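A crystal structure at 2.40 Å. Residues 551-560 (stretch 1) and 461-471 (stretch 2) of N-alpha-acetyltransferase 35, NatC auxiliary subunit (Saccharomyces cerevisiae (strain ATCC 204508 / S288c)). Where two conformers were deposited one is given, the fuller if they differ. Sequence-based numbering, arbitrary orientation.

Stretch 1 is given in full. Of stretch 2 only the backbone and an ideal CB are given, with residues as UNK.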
# COMPACT_ATOMS: atom_id res chain seq x y z
N LEU B 551 -23.15 15.95 -7.80
CA LEU B 551 -23.17 14.77 -6.94
C LEU B 551 -22.85 15.12 -5.50
O LEU B 551 -23.50 14.63 -4.57
CB LEU B 551 -22.21 13.71 -7.47
CG LEU B 551 -22.66 13.01 -8.76
CD1 LEU B 551 -21.59 12.03 -9.23
CD2 LEU B 551 -23.98 12.30 -8.54
N CYS B 552 -21.84 15.98 -5.29
CA CYS B 552 -21.53 16.45 -3.94
C CYS B 552 -22.72 17.15 -3.31
O CYS B 552 -23.04 16.92 -2.13
CB CYS B 552 -20.32 17.39 -3.97
SG CYS B 552 -18.81 16.63 -4.58
N LEU B 553 -23.39 18.02 -4.07
CA LEU B 553 -24.56 18.71 -3.54
C LEU B 553 -25.65 17.72 -3.18
O LEU B 553 -26.29 17.84 -2.12
CB LEU B 553 -25.07 19.73 -4.57
CG LEU B 553 -26.09 20.76 -4.09
CD1 LEU B 553 -25.62 21.40 -2.80
CD2 LEU B 553 -26.32 21.82 -5.16
N ILE B 554 -25.88 16.73 -4.04
CA ILE B 554 -26.86 15.69 -3.74
C ILE B 554 -26.53 15.01 -2.42
O ILE B 554 -27.42 14.74 -1.60
CB ILE B 554 -26.94 14.69 -4.91
CG1 ILE B 554 -27.66 15.34 -6.09
CG2 ILE B 554 -27.62 13.40 -4.48
CD1 ILE B 554 -27.54 14.56 -7.37
N GLU B 555 -25.24 14.73 -2.19
CA GLU B 555 -24.84 14.13 -0.92
C GLU B 555 -25.08 15.08 0.25
O GLU B 555 -25.53 14.66 1.32
CB GLU B 555 -23.36 13.73 -1.00
CG GLU B 555 -23.06 12.65 -2.03
CD GLU B 555 -23.26 11.24 -1.50
OE1 GLU B 555 -24.09 11.05 -0.57
OE2 GLU B 555 -22.59 10.32 -1.99
N VAL B 556 -24.78 16.38 0.06
CA VAL B 556 -24.99 17.36 1.12
C VAL B 556 -26.47 17.45 1.49
O VAL B 556 -26.84 17.46 2.67
CB VAL B 556 -24.41 18.72 0.71
CG1 VAL B 556 -24.86 19.82 1.67
CG2 VAL B 556 -22.89 18.66 0.65
N PHE B 557 -27.34 17.51 0.48
CA PHE B 557 -28.78 17.53 0.75
C PHE B 557 -29.22 16.27 1.49
O PHE B 557 -30.01 16.34 2.44
CB PHE B 557 -29.57 17.68 -0.55
CG PHE B 557 -29.83 19.10 -0.94
CD1 PHE B 557 -30.74 19.87 -0.23
CD2 PHE B 557 -29.18 19.67 -2.02
CE1 PHE B 557 -30.99 21.18 -0.59
CE2 PHE B 557 -29.42 20.98 -2.38
CZ PHE B 557 -30.33 21.74 -1.67
N GLN B 558 -28.71 15.11 1.07
CA GLN B 558 -29.06 13.85 1.74
C GLN B 558 -28.66 13.89 3.21
O GLN B 558 -29.44 13.48 4.08
CB GLN B 558 -28.38 12.68 1.03
CG GLN B 558 -28.76 11.32 1.57
CD GLN B 558 -30.21 10.98 1.30
OE1 GLN B 558 -30.54 10.39 0.28
NE2 GLN B 558 -31.09 11.36 2.23
N PHE B 559 -27.45 14.38 3.50
CA PHE B 559 -27.00 14.50 4.88
C PHE B 559 -27.92 15.43 5.67
O PHE B 559 -28.30 15.13 6.80
CB PHE B 559 -25.56 15.00 4.91
CG PHE B 559 -24.94 15.03 6.29
CD1 PHE B 559 -25.15 16.11 7.14
CD2 PHE B 559 -24.13 13.99 6.72
CE1 PHE B 559 -24.58 16.15 8.39
CE2 PHE B 559 -23.55 14.03 7.98
CZ PHE B 559 -23.78 15.10 8.82
N ALA B 560 -28.28 16.57 5.07
CA ALA B 560 -29.10 17.56 5.77
C ALA B 560 -30.50 17.03 6.06
O ALA B 560 -31.10 17.38 7.09
CB ALA B 560 -29.18 18.84 4.93
N UNK B 461 -15.69 9.05 8.36
CA UNK B 461 -16.82 8.47 9.06
C UNK B 461 -18.11 9.13 8.60
O UNK B 461 -18.09 10.23 8.04
CB UNK B 461 -16.65 8.61 10.57
N UNK B 462 -19.26 8.46 8.79
CA UNK B 462 -20.53 9.04 8.32
C UNK B 462 -20.79 10.46 8.78
O UNK B 462 -21.36 11.25 8.01
CB UNK B 462 -21.69 8.16 8.78
N UNK B 463 -20.40 10.83 10.01
CA UNK B 463 -20.68 12.19 10.47
C UNK B 463 -19.81 13.22 9.76
O UNK B 463 -20.17 14.40 9.74
CB UNK B 463 -20.47 12.29 11.98
N UNK B 464 -18.69 12.80 9.18
CA UNK B 464 -17.82 13.68 8.41
C UNK B 464 -18.27 13.83 6.97
O UNK B 464 -17.63 14.58 6.22
CB UNK B 464 -16.38 13.16 8.45
N UNK B 465 -19.34 13.14 6.55
CA UNK B 465 -19.69 13.12 5.14
C UNK B 465 -20.07 14.50 4.63
O UNK B 465 -19.72 14.87 3.50
CB UNK B 465 -20.84 12.14 4.90
N UNK B 466 -20.79 15.28 5.44
CA UNK B 466 -21.16 16.63 5.01
C UNK B 466 -19.93 17.50 4.81
O UNK B 466 -19.84 18.24 3.82
CB UNK B 466 -22.10 17.28 6.03
N UNK B 467 -18.98 17.46 5.75
CA UNK B 467 -17.83 18.35 5.67
C UNK B 467 -17.05 18.14 4.38
O UNK B 467 -16.71 19.10 3.68
CB UNK B 467 -16.91 18.14 6.88
N UNK B 468 -16.77 16.89 4.03
CA UNK B 468 -15.98 16.57 2.84
C UNK B 468 -16.76 16.82 1.54
O UNK B 468 -16.23 17.43 0.61
CB UNK B 468 -15.52 15.11 2.90
N UNK B 469 -18.00 16.36 1.49
CA UNK B 469 -18.79 16.54 0.28
C UNK B 469 -19.06 18.02 0.01
O UNK B 469 -19.03 18.45 -1.15
CB UNK B 469 -20.11 15.77 0.39
N UNK B 470 -19.31 18.81 1.05
CA UNK B 470 -19.53 20.23 0.82
C UNK B 470 -18.23 20.93 0.47
O UNK B 470 -18.23 21.88 -0.34
CB UNK B 470 -20.17 20.88 2.05
N UNK B 471 -17.11 20.50 1.06
CA UNK B 471 -15.83 21.09 0.70
C UNK B 471 -15.48 20.81 -0.75
O UNK B 471 -14.95 21.67 -1.45
CB UNK B 471 -14.72 20.56 1.62

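Residues 551-560 form one continuous helix, and the helix of stretch 2 runs against it nearly antiparallel, at 152°, with the axes 8.3 Å apart at closest approach. Stretch 1 offers it Cys-552, Glu-555, Val-556 and Phe-559.

Position 461, extended at phi/psi -81/159, lies beyond reach of stretch 1, so almost any residue would suit. It is Lys-461, whose backbone N donates a hydrogen bond to the side chain at 464. At 462 phi is -53 and the CB has no neighbour in stretch 1; proline is allowed, as are many others. Pro-462 brings its backbone O to 3.5 Å from Phe-559 CE2, at the ring edge.

The CB of 463 points away, 5.3 Å from Phe-559 CE2, which sets little limit on size or polarity. Phe-463 takes the p rotamer, and its closest contact is through the backbone, O to Phe-559 CZ at 3.8 Å. Position 464 also points away, leaving the choice open; Glu-464 OE1 accepts a hydrogen bond from Lys-461 N at 3.0 Å.

Position 465 points toward stretch 1, with its CB 4.2 Å from Phe-559 CD2. An apolar residue fits, and a small one already makes the contact: Ala-465 does so with its methyl.

At 466 the ideal CB sits 3.5 Å from Phe-559 CD1, over the ring face. This is tight, so further atoms have to leave the ring face; one course open to them passes near Val-556, where an apolar or aromatic group would suit. The residue is Tyr-466. Its CB lies 3.5 Å from the centroid of the Phe-559 ring in a CH-pi contact, and its t rotamer brings CD1 to 4.0 Å from Val-556 CG1, which meets the tyrosine ring at its edge.

Positions 467 and 468 face away or lie out of reach, and stretch 1 does not discriminate there; they are Ser-467 and Met-468, the latter present as selenomethionine.

Position 469 points toward stretch 1, its CB 4.0 Å from both Val-556 CG2 and Cys-552 O and 4.1 Å from Glu-555 CB. A large apolar side chain, aliphatic or aromatic, could lie along the aliphatic part of Glu-555. Glu-555 CG stands 3.6 Å from the ring centroid of the deposited Phe-469, over the face, and Cys-552 SG is 4.3 Å from Phe-469 CD1.

At 470 the CB points sideways, 3.8 Å from Val-556 CG2, favouring an apolar start but leaving the remainder free. Trp-470 makes that contact through CB, while its indole leads off from Val-556 and adds no closer contact. Position 471 points away and is unconstrained; it is Tyr-471.

Stretch 2, residues 461-471: KPFEAYSMFWY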
# COMPACT_ATOMS: atom_id res chain seq x y z
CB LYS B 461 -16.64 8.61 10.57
CG LYS B 461 -15.56 7.70 11.14
CD LYS B 461 -15.46 7.85 12.65
CE LYS B 461 -16.74 7.42 13.35
NZ LYS B 461 -17.10 6.01 13.03
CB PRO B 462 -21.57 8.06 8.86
CG PRO B 462 -20.86 6.75 8.88
CD PRO B 462 -19.43 7.07 9.26
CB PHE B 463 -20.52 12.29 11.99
CG PHE B 463 -19.09 12.33 12.47
CD1 PHE B 463 -18.39 13.52 12.53
CD2 PHE B 463 -18.47 11.18 12.92
CE1 PHE B 463 -17.09 13.56 12.99
CE2 PHE B 463 -17.17 11.21 13.39
CZ PHE B 463 -16.48 12.40 13.42
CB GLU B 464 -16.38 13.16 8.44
CG GLU B 464 -15.73 13.13 9.81
CD GLU B 464 -14.31 12.58 9.77
OE1 GLU B 464 -14.15 11.38 9.45
OE2 GLU B 464 -13.37 13.34 10.06
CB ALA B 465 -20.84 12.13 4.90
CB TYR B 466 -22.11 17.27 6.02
CG TYR B 466 -22.03 18.77 5.99
CD1 TYR B 466 -22.64 19.50 4.97
CD2 TYR B 466 -21.34 19.47 6.97
CE1 TYR B 466 -22.57 20.88 4.94
CE2 TYR B 466 -21.26 20.85 6.94
CZ TYR B 466 -21.87 21.55 5.92
OH TYR B 466 -21.79 22.92 5.90
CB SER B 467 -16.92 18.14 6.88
OG SER B 467 -17.51 18.66 8.05
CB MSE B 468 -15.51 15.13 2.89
CG MSE B 468 -14.58 14.82 4.05
SE MSE B 468 -13.09 16.08 4.18
CE MSE B 468 -12.35 15.87 2.38
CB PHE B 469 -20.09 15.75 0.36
CG PHE B 469 -19.95 14.31 -0.05
CD1 PHE B 469 -19.26 13.97 -1.20
CD2 PHE B 469 -20.49 13.30 0.74
CE1 PHE B 469 -19.12 12.64 -1.57
CE2 PHE B 469 -20.36 11.98 0.37
CZ PHE B 469 -19.67 11.65 -0.79
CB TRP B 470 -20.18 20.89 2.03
CG TRP B 470 -20.41 22.35 1.79
CD1 TRP B 470 -21.45 22.91 1.11
CD2 TRP B 470 -19.57 23.43 2.20
NE1 TRP B 470 -21.31 24.28 1.08
CE2 TRP B 470 -20.16 24.62 1.75
CE3 TRP B 470 -18.37 23.50 2.92
CZ2 TRP B 470 -19.60 25.87 1.98
CZ3 TRP B 470 -17.81 24.75 3.15
CH2 TRP B 470 -18.43 25.91 2.69
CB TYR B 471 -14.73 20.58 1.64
CG TYR B 471 -13.36 21.12 1.32
CD1 TYR B 471 -13.09 22.48 1.41
CD2 TYR B 471 -12.34 20.27 0.92
CE1 TYR B 471 -11.83 22.98 1.12
CE2 TYR B 471 -11.08 20.76 0.63
CZ TYR B 471 -10.83 22.11 0.73
OH TYR B 471 -9.58 22.60 0.44
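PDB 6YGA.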